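Local coordinates for single-stranded DNA-binding protein (Mycobacterium smegmatis, PDB 5GQO) that probably binds single-stranded DNA through an OB-fold domain that assembles into a tetramer, at residues T29-I34 and G126-R131; R52-S57 and S71-V76; V96-H101 and V118-T123. All coordinates share one frame; numbering follows the deposited sequence.

Contacts 2 and 3 pair strands of one curled OB-fold sheet, and contact 1 ties the loop after strand 124-126 to the corner at G32; their centres lie about 10 to 11 Å apart. Contact 1 meets contact 2 where N33 N lies 2.9 Å from A54 O, a probable hydrogen bond. It meets contact 3 twice: G126 O is 2.7 Å from V97 N, and G32 O is 2.8 Å from V96 N. Contacts 2 and 3 join through T75 O, 2.8 Å from V120 N. P38, seen to bind calcium but empty in this chain, lies about 8 Å from R52 of contact 2 and about 11 Å from N33 of contact 1, side chain to side chain.

Contact 1 (T29-I34 and G126-R131); sequences TVVGNI and GPDLSR
The R131 guanidinium is met along its edge by G32 O, N33 OD1 and D128 OD2, while V31 CG1 approaches it obliquely. NH2 donates to G32 O at 2.9 Å, with the oxygen 18° out of the guanidinium plane. NH1 donates to N33 OD1 at 3.0 Å, with OD1 almost in that plane. The N33 amide is turned 76° against the guanidinium, and one water accepts from both N33 ND2 and R131 NH1, closing a small ring beside the direct bond. N33 ND2 is also hydrogen-bonded to G93 O.

The NE and NH2 edge of the guanidinium holds D128 side-on. R131 NE lies 3.0 Å from D128 OD2, and R131 NH2 is likewise 3.0 Å from D128 OD2, so two nitrogens converge on one carboxylate oxygen in a salt bridge. NE reaches it from above the carboxylate plane, whereas NH2 meets the anti lone pair. A bend in the arginine chain (chi3 -82°) folds the guanidinium back over the turn to make this grip possible. NH2 therefore serves both the carboxylate and the strand carbonyl, which fixes the rotation of the flat group. V31 CG1 lies alongside, 3.5 Å from D128 OD2 and next to R131 NH2.

The other carboxylate oxygen is held within the turn: S130 N, 3.0 Å from D128 OD1, makes an Asx turn, and S130 OG adds a second donor to D128 OD1 at 2.8 Å, from the same face. The backbone bond from R131 N to D128 O closes a separate motif, the type I beta turn from D128 to R131, whose arginine clamps the loop after strand 124-126 to the corner at G32, where the first strand of the OB fold bends.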
loop_
_atom_site.group_PDB
_atom_site.type_symbol
_atom_site.label_atom_id
_atom_site.label_comp_id
_atom_site.label_asym_id
_atom_site.label_seq_id
_atom_site.Cartn_x
_atom_site.Cartn_y
_atom_site.Cartn_z
ATOM N N THR B 29 -1.864 3.972 3.560
ATOM C CA THR B 29 -2.625 4.994 2.902
ATOM C C THR B 29 -4.069 4.893 3.301
ATOM O O THR B 29 -4.602 3.813 3.357
ATOM C CB THR B 29 -2.611 4.842 1.425
ATOM O OG1 THR B 29 -1.285 5.060 0.926
ATOM C CG2 THR B 29 -3.552 5.912 0.816
ATOM N N VAL B 30 -4.686 6.020 3.649
ATOM C CA VAL B 30 -6.125 6.063 3.886
ATOM C C VAL B 30 -6.732 7.286 3.197
ATOM O O VAL B 30 -6.145 8.356 3.166
ATOM C CB VAL B 30 -6.499 6.043 5.396
ATOM C CG1 VAL B 30 -5.996 7.273 6.139
ATOM C CG2 VAL B 30 -8.000 5.919 5.583
ATOM N N VAL B 31 -7.907 7.092 2.642
ATOM C CA VAL B 31 -8.657 8.161 1.994
ATOM C C VAL B 31 -9.997 8.289 2.748
ATOM O O VAL B 31 -10.658 7.298 2.995
ATOM C CB VAL B 31 -8.938 7.792 0.531
ATOM C CG1 VAL B 31 -9.894 8.782 -0.073
ATOM C CG2 VAL B 31 -7.630 7.682 -0.255
ATOM N N GLY B 32 -10.382 9.490 3.147
ATOM C CA GLY B 32 -11.621 9.644 3.890
ATOM C C GLY B 32 -11.895 11.096 4.229
ATOM O O GLY B 32 -11.807 11.970 3.375
ATOM N N ASN B 33 -12.215 11.334 5.494
ATOM C CA ASN B 33 -12.600 12.636 5.996
ATOM C C ASN B 33 -12.047 12.842 7.381
ATOM O O ASN B 33 -12.048 11.911 8.189
ATOM C CB ASN B 33 -14.122 12.735 6.075
ATOM C CG ASN B 33 -14.744 12.754 4.725
ATOM O OD1 ASN B 33 -14.975 11.711 4.132
ATOM N ND2 ASN B 33 -14.945 13.949 4.189
ATOM N N ILE B 34 -11.608 14.055 7.658
ATOM C CA ILE B 34 -11.251 14.428 8.998
ATOM C C ILE B 34 -12.562 14.525 9.746
ATOM O O ILE B 34 -13.493 15.156 9.252
ATOM C CB ILE B 34 -10.570 15.789 9.010
ATOM C CG1 ILE B 34 -9.331 15.752 8.123
ATOM C CG2 ILE B 34 -10.188 16.183 10.422
ATOM C CD1 ILE B 34 -8.582 17.064 8.045
ATOM N N GLY B 126 -3.204 15.521 1.774
ATOM C CA GLY B 126 -3.771 16.473 0.848
ATOM C C GLY B 126 -5.261 16.317 0.908
ATOM O O GLY B 126 -5.754 15.291 1.371
ATOM N N PRO B 127 -5.999 17.317 0.422
ATOM C CA PRO B 127 -7.418 17.179 0.181
ATOM C C PRO B 127 -7.665 16.172 -0.994
ATOM O O PRO B 127 -6.818 16.016 -1.861
ATOM C CB PRO B 127 -7.811 18.598 -0.203
ATOM C CG PRO B 127 -6.621 19.143 -0.870
ATOM C CD PRO B 127 -5.492 18.597 -0.078
ATOM N N ASP B 128 -8.801 15.507 -1.007
ATOM C CA ASP B 128 -9.124 14.519 -2.064
ATOM C C ASP B 128 -9.789 15.274 -3.176
ATOM O O ASP B 128 -10.944 15.662 -3.025
ATOM C CB ASP B 128 -10.068 13.437 -1.508
ATOM C CG ASP B 128 -10.428 12.343 -2.528
ATOM O OD1 ASP B 128 -10.005 12.404 -3.694
ATOM O OD2 ASP B 128 -11.134 11.379 -2.135
ATOM N N LEU B 129 -9.060 15.483 -4.278
ATOM C CA LEU B 129 -9.574 16.212 -5.439
ATOM C C LEU B 129 -10.636 15.467 -6.264
ATOM O O LEU B 129 -11.155 16.030 -7.224
ATOM C CB LEU B 129 -8.432 16.664 -6.370
ATOM C CG LEU B 129 -7.385 17.599 -5.730
ATOM C CD1 LEU B 129 -6.242 17.965 -6.687
ATOM C CD2 LEU B 129 -8.069 18.853 -5.231
ATOM N N SER B 130 -11.027 14.268 -5.861
ATOM C CA SER B 130 -12.230 13.648 -6.455
ATOM C C SER B 130 -13.493 14.229 -5.856
ATOM O O SER B 130 -14.558 14.073 -6.401
ATOM C CB SER B 130 -12.240 12.126 -6.285
ATOM O OG SER B 130 -12.416 11.771 -4.941
ATOM N N ARG B 131 -13.358 14.921 -4.736
ATOM C CA ARG B 131 -14.501 15.389 -3.990
ATOM C C ARG B 131 -14.455 16.891 -3.719
ATOM O O ARG B 131 -15.329 17.421 -3.006
ATOM C CB ARG B 131 -14.570 14.617 -2.662
ATOM C CG ARG B 131 -15.019 13.181 -2.816
ATOM C CD ARG B 131 -15.186 12.507 -1.487
ATOM N NE ARG B 131 -13.885 12.061 -1.032
ATOM C CZ ARG B 131 -13.587 11.833 0.247
ATOM N NH1 ARG B 131 -14.499 12.047 1.220
ATOM N NH2 ARG B 131 -12.332 11.431 0.574
HETATM O O HOH W 1 -16.445 14.288 1.338
#

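Contact 2 (R52-S57 and S71-V76); sequences RVASNS and SLYVTV
Strands 52-55 and 73-76 run antiparallel, 4.7 Å apart at closest approach and inclined at 145°, with V53 and V74 as a hydrogen-bonded pair. V53 N donates to V74 O at 2.8 Å and V74 N returns the bond to V53 O at 3.0 Å; S55 N to L72 O, at 2.8 Å, carries the pairing beyond A54 and Y73. R52, A54, Y73 and T75 share one face. There R52 bends at chi2 and chi3 (111° and -135°) to lay its guanidinium across the neighbouring strand. NE donates almost straight to T75 OG1 at 3.2 Å, in the guanidinium plane, while V74 N lies over one face. R52 NH2 comes within 3.7 Å of Y73 CB, and A54 CB touches Y73 CE1 at 3.7 Å. On the face that carries V53 and V74, V53 CG2 meets V76 CG2 at 3.5 Å, and V74 packs on V118 and V120. The S55 hydroxyl bonds V31 O, and Y73 N reaches T104 OG1 of the third subunit. This is the antiparallel pairing of the second and third strands of an OB-fold barrel.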
loop_
_atom_site.group_PDB
_atom_site.type_symbol
_atom_site.label_atom_id
_atom_site.label_comp_id
_atom_site.label_asym_id
_atom_site.label_seq_id
_atom_site.Cartn_x
_atom_site.Cartn_y
_atom_site.Cartn_z
ATOM N N ARG B 52 -8.505 13.030 13.739
ATOM C CA ARG B 52 -9.060 11.703 13.516
ATOM C C ARG B 52 -9.616 11.620 12.098
ATOM O O ARG B 52 -10.173 12.592 11.597
ATOM C CB ARG B 52 -10.170 11.567 14.516
ATOM C CG ARG B 52 -10.523 10.165 14.942
ATOM C CD ARG B 52 -10.132 9.940 16.369
ATOM N NE ARG B 52 -9.474 8.656 16.422
ATOM C CZ ARG B 52 -10.121 7.501 16.358
ATOM N NH1 ARG B 52 -9.430 6.361 16.412
ATOM N NH2 ARG B 52 -11.457 7.486 16.261
ATOM N N VAL B 53 -9.426 10.475 11.442
ATOM C CA VAL B 53 -9.897 10.265 10.064
ATOM C C VAL B 53 -10.795 9.031 9.999
ATOM O O VAL B 53 -10.471 7.996 10.585
ATOM C CB VAL B 53 -8.759 10.097 9.034
ATOM C CG1 VAL B 53 -9.337 9.793 7.641
ATOM C CG2 VAL B 53 -7.936 11.360 8.951
ATOM N N ALA B 54 -11.909 9.184 9.282
ATOM C CA ALA B 54 -12.821 8.090 8.961
ATOM C C ALA B 54 -12.728 7.819 7.489
ATOM O O ALA B 54 -12.716 8.743 6.647
ATOM C CB ALA B 54 -14.231 8.472 9.283
ATOM N N SER B 55 -12.645 6.546 7.157
ATOM C CA SER B 55 -12.604 6.188 5.769
ATOM C C SER B 55 -13.962 5.983 5.145
ATOM O O SER B 55 -14.802 5.254 5.677
ATOM C CB SER B 55 -11.822 4.941 5.542
ATOM O OG SER B 55 -11.172 5.134 4.298
ATOM N N ASN B 56 -14.071 6.558 3.941
ATOM C CA ASN B 56 -15.265 6.556 3.077
ATOM C C ASN B 56 -15.672 5.169 2.432
ATOM O O ASN B 56 -15.927 5.095 1.215
ATOM C CB ASN B 56 -15.137 7.720 2.016
ATOM C CG ASN B 56 -14.052 7.475 0.931
ATOM O OD1 ASN B 56 -13.237 6.550 1.006
ATOM N ND2 ASN B 56 -14.072 8.305 -0.104
ATOM N N SER B 57 -15.783 4.104 3.237
ATOM C CA SER B 57 -16.107 2.789 2.671
ATOM C C SER B 57 -17.597 2.737 2.379
ATOM O O SER B 57 -18.377 3.482 2.984
ATOM C CB SER B 57 -15.735 1.636 3.589
ATOM O OG SER B 57 -15.595 0.453 2.808
ATOM N N SER B 71 -16.226 0.530 8.159
ATOM C CA SER B 71 -15.464 1.745 8.487
ATOM C C SER B 71 -14.069 1.521 9.146
ATOM O O SER B 71 -13.758 0.476 9.797
ATOM C CB SER B 71 -16.297 2.696 9.328
ATOM O OG SER B 71 -17.611 2.801 8.824
ATOM N N LEU B 72 -13.221 2.509 8.894
ATOM C CA LEU B 72 -11.911 2.588 9.464
ATOM C C LEU B 72 -11.714 3.971 10.094
ATOM O O LEU B 72 -11.897 4.988 9.417
ATOM C CB LEU B 72 -10.842 2.344 8.395
ATOM C CG LEU B 72 -9.417 2.445 8.932
ATOM C CD1 LEU B 72 -9.081 1.314 9.921
ATOM C CD2 LEU B 72 -8.461 2.434 7.759
ATOM N N TYR B 73 -11.362 3.988 11.383
ATOM C CA TYR B 73 -11.080 5.205 12.147
ATOM C C TYR B 73 -9.627 5.157 12.576
ATOM O O TYR B 73 -9.193 4.140 13.116
ATOM C CB TYR B 73 -11.969 5.266 13.390
ATOM C CG TYR B 73 -13.422 5.291 13.020
ATOM C CD1 TYR B 73 -14.032 6.480 12.569
ATOM C CD2 TYR B 73 -14.191 4.128 13.071
ATOM C CE1 TYR B 73 -15.357 6.501 12.177
ATOM C CE2 TYR B 73 -15.524 4.142 12.686
ATOM C CZ TYR B 73 -16.101 5.330 12.235
ATOM O OH TYR B 73 -17.424 5.335 11.871
ATOM N N VAL B 74 -8.869 6.217 12.310
ATOM C CA VAL B 74 -7.472 6.305 12.769
ATOM C C VAL B 74 -7.079 7.710 13.158
ATOM O O VAL B 74 -7.602 8.653 12.642
ATOM C CB VAL B 74 -6.422 5.874 11.701
ATOM C CG1 VAL B 74 -6.477 4.373 11.473
ATOM C CG2 VAL B 74 -6.563 6.618 10.391
ATOM N N THR B 75 -6.118 7.821 14.060
ATOM C CA THR B 75 -5.576 9.107 14.454
ATOM C C THR B 75 -4.396 9.362 13.510
ATOM O O THR B 75 -3.604 8.472 13.285
ATOM C CB THR B 75 -5.135 9.035 15.932
ATOM O OG1 THR B 75 -6.276 8.781 16.750
ATOM C CG2 THR B 75 -4.456 10.300 16.386
ATOM N N VAL B 76 -4.302 10.558 12.962
ATOM C CA VAL B 76 -3.217 10.943 12.066
ATOM C C VAL B 76 -2.379 11.994 12.772
ATOM O O VAL B 76 -2.936 12.901 13.375
ATOM C CB VAL B 76 -3.762 11.581 10.793
ATOM C CG1 VAL B 76 -2.637 11.901 9.859
ATOM C CG2 VAL B 76 -4.743 10.647 10.122
#

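Contact 3 (V96-H101 and V118-T123); sequences VVVVGH and VEVRAT
V99 O receives the shortest bond here, from T123 N at 2.8 Å and nearly straight (171° at the hydrogen), in the carbonyl plane. A122 CA adds a C-H contact to the same oxygen at 3.5 Å, so consecutive residues of 118-123 close on one carbonyl.

Two residues further along, H101 and R121 form a hydrogen-bonded antiparallel pair. R121 N donates to H101 O at 2.9 Å. H101 N donates in return to R121 O at 3.1 Å, but from 42° above that carbonyl's plane, consistent with the chain turning its corner at G100. Between these links G100 pairs with A122. Having no side chain, it can bring its CA to 3.3 Å from R121 O.

V98 CG1, anti to its own backbone nitrogen, points to the barrel interior and meets V120 CG1 at 4.0 Å and A122 CB at 4.2 Å. H101 and R121 lie on another face, and the arginine's end leads away. T123 turns toward V99 and G100.

Strands 96-99 and 118-122 are inclined at 85°, with axes 7.2 Å apart, so 96-99 itself does not run beside 118-122; pairing between the two segments begins at the G100 corner, and the hairpin continues beyond H101, with V120 on L102 and V118 on T104. Strand 95-105 continues on one side to strand 27-31, where V98 pairs with V30 by backbone hydrogen bond, and on the other to 124-126, where V99 pairs in the same way with A124. Strand 117-122 lies parallel to 73-79, and V76 from there packs on both V98 and A122, while V97 packs against V97 of the second subunit.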
loop_
_atom_site.group_PDB
_atom_site.type_symbol
_atom_site.label_atom_id
_atom_site.label_comp_id
_atom_site.label_asym_id
_atom_site.label_seq_id
_atom_site.Cartn_x
_atom_site.Cartn_y
_atom_site.Cartn_z
ATOM N N VAL B 96 -9.891 13.918 2.823
ATOM C CA VAL B 96 -8.429 13.826 2.894
ATOM C C VAL B 96 -7.858 12.590 2.254
ATOM O O VAL B 96 -8.466 11.511 2.299
ATOM C CB VAL B 96 -7.856 13.643 4.339
ATOM C CG1 VAL B 96 -7.024 14.781 4.758
ATOM C CG2 VAL B 96 -8.913 13.325 5.361
ATOM N N VAL B 97 -6.626 12.736 1.773
ATOM C CA VAL B 97 -5.767 11.621 1.378
ATOM C C VAL B 97 -4.613 11.661 2.359
ATOM O O VAL B 97 -3.975 12.701 2.485
ATOM C CB VAL B 97 -5.222 11.835 -0.030
ATOM C CG1 VAL B 97 -4.299 10.708 -0.450
ATOM C CG2 VAL B 97 -6.367 11.889 -0.995
ATOM N N VAL B 98 -4.356 10.557 3.044
ATOM C CA VAL B 98 -3.270 10.481 4.017
ATOM C C VAL B 98 -2.320 9.319 3.677
ATOM O O VAL B 98 -2.752 8.157 3.541
ATOM C CB VAL B 98 -3.803 10.207 5.415
ATOM C CG1 VAL B 98 -2.657 10.048 6.371
ATOM C CG2 VAL B 98 -4.713 11.328 5.860
ATOM N N VAL B 99 -1.037 9.638 3.572
ATOM C CA VAL B 99 -0.008 8.671 3.340
ATOM C C VAL B 99 1.027 8.728 4.462
ATOM O O VAL B 99 1.392 9.810 4.873
ATOM C CB VAL B 99 0.711 8.961 2.056
ATOM C CG1 VAL B 99 1.792 7.900 1.791
ATOM C CG2 VAL B 99 -0.290 8.972 0.940
ATOM N N GLY B 100 1.475 7.568 4.960
ATOM C CA GLY B 100 2.549 7.545 5.944
ATOM C C GLY B 100 2.885 6.152 6.443
ATOM O O GLY B 100 2.969 5.216 5.679
ATOM N N HIS B 101 3.025 6.009 7.749
ATOM C CA HIS B 101 3.358 4.732 8.328
ATOM C C HIS B 101 2.464 4.480 9.492
ATOM O O HIS B 101 2.127 5.401 10.213
ATOM C CB HIS B 101 4.847 4.675 8.696
ATOM C CG HIS B 101 5.742 4.867 7.518
ATOM N ND1 HIS B 101 6.087 3.839 6.665
ATOM C CD2 HIS B 101 6.362 5.965 7.049
ATOM C CE1 HIS B 101 6.870 4.295 5.703
ATOM N NE2 HIS B 101 7.073 5.576 5.931
ATOM N N VAL B 118 -4.384 3.035 17.354
ATOM C CA VAL B 118 -3.744 2.874 16.073
ATOM C C VAL B 118 -3.582 4.225 15.417
ATOM O O VAL B 118 -4.525 4.989 15.337
ATOM C CB VAL B 118 -4.548 1.891 15.220
ATOM C CG1 VAL B 118 -5.433 2.598 14.250
ATOM C CG2 VAL B 118 -3.591 0.970 14.487
ATOM N N GLU B 119 -2.351 4.556 15.029
ATOM C CA GLU B 119 -2.031 5.911 14.617
ATOM C C GLU B 119 -1.163 5.933 13.400
ATOM O O GLU B 119 -0.378 5.014 13.179
ATOM C CB GLU B 119 -1.285 6.635 15.729
ATOM C CG GLU B 119 -2.134 6.872 16.970
ATOM C CD GLU B 119 -1.348 7.553 18.064
ATOM O OE1 GLU B 119 -0.409 8.308 17.751
ATOM O OE2 GLU B 119 -1.661 7.315 19.238
ATOM N N VAL B 120 -1.293 6.997 12.624
ATOM C CA VAL B 120 -0.511 7.160 11.442
ATOM C C VAL B 120 0.503 8.282 11.605
ATOM O O VAL B 120 0.137 9.393 11.999
ATOM C CB VAL B 120 -1.428 7.535 10.258
ATOM C CG1 VAL B 120 -0.607 7.756 8.983
ATOM C CG2 VAL B 120 -2.479 6.484 10.060
ATOM N N ARG B 121 1.770 8.008 11.320
ATOM C CA ARG B 121 2.736 9.095 11.205
ATOM C C ARG B 121 2.708 9.510 9.749
ATOM O O ARG B 121 3.342 8.855 8.908
ATOM C CB ARG B 121 4.162 8.673 11.589
ATOM C CG ARG B 121 5.246 9.688 11.202
ATOM C CD ARG B 121 6.073 10.056 12.399
ATOM N NE ARG B 121 7.204 9.151 12.564
ATOM C CZ ARG B 121 7.495 8.459 13.689
ATOM N NH1 ARG B 121 6.758 8.519 14.818
ATOM N NH2 ARG B 121 8.571 7.693 13.672
ATOM N N ALA B 122 2.023 10.615 9.463
ATOM C CA ALA B 122 1.841 11.034 8.091
ATOM C C ALA B 122 3.091 11.629 7.512
ATOM O O ALA B 122 3.851 12.305 8.199
ATOM C CB ALA B 122 0.689 12.025 7.976
ATOM N N THR B 123 3.277 11.350 6.234
ATOM C CA THR B 123 4.331 11.856 5.370
ATOM C C THR B 123 3.792 12.824 4.314
ATOM O O THR B 123 4.489 13.703 3.873
ATOM C CB THR B 123 4.897 10.595 4.632
ATOM O OG1 THR B 123 6.001 10.090 5.370
ATOM C CG2 THR B 123 5.327 10.841 3.173
#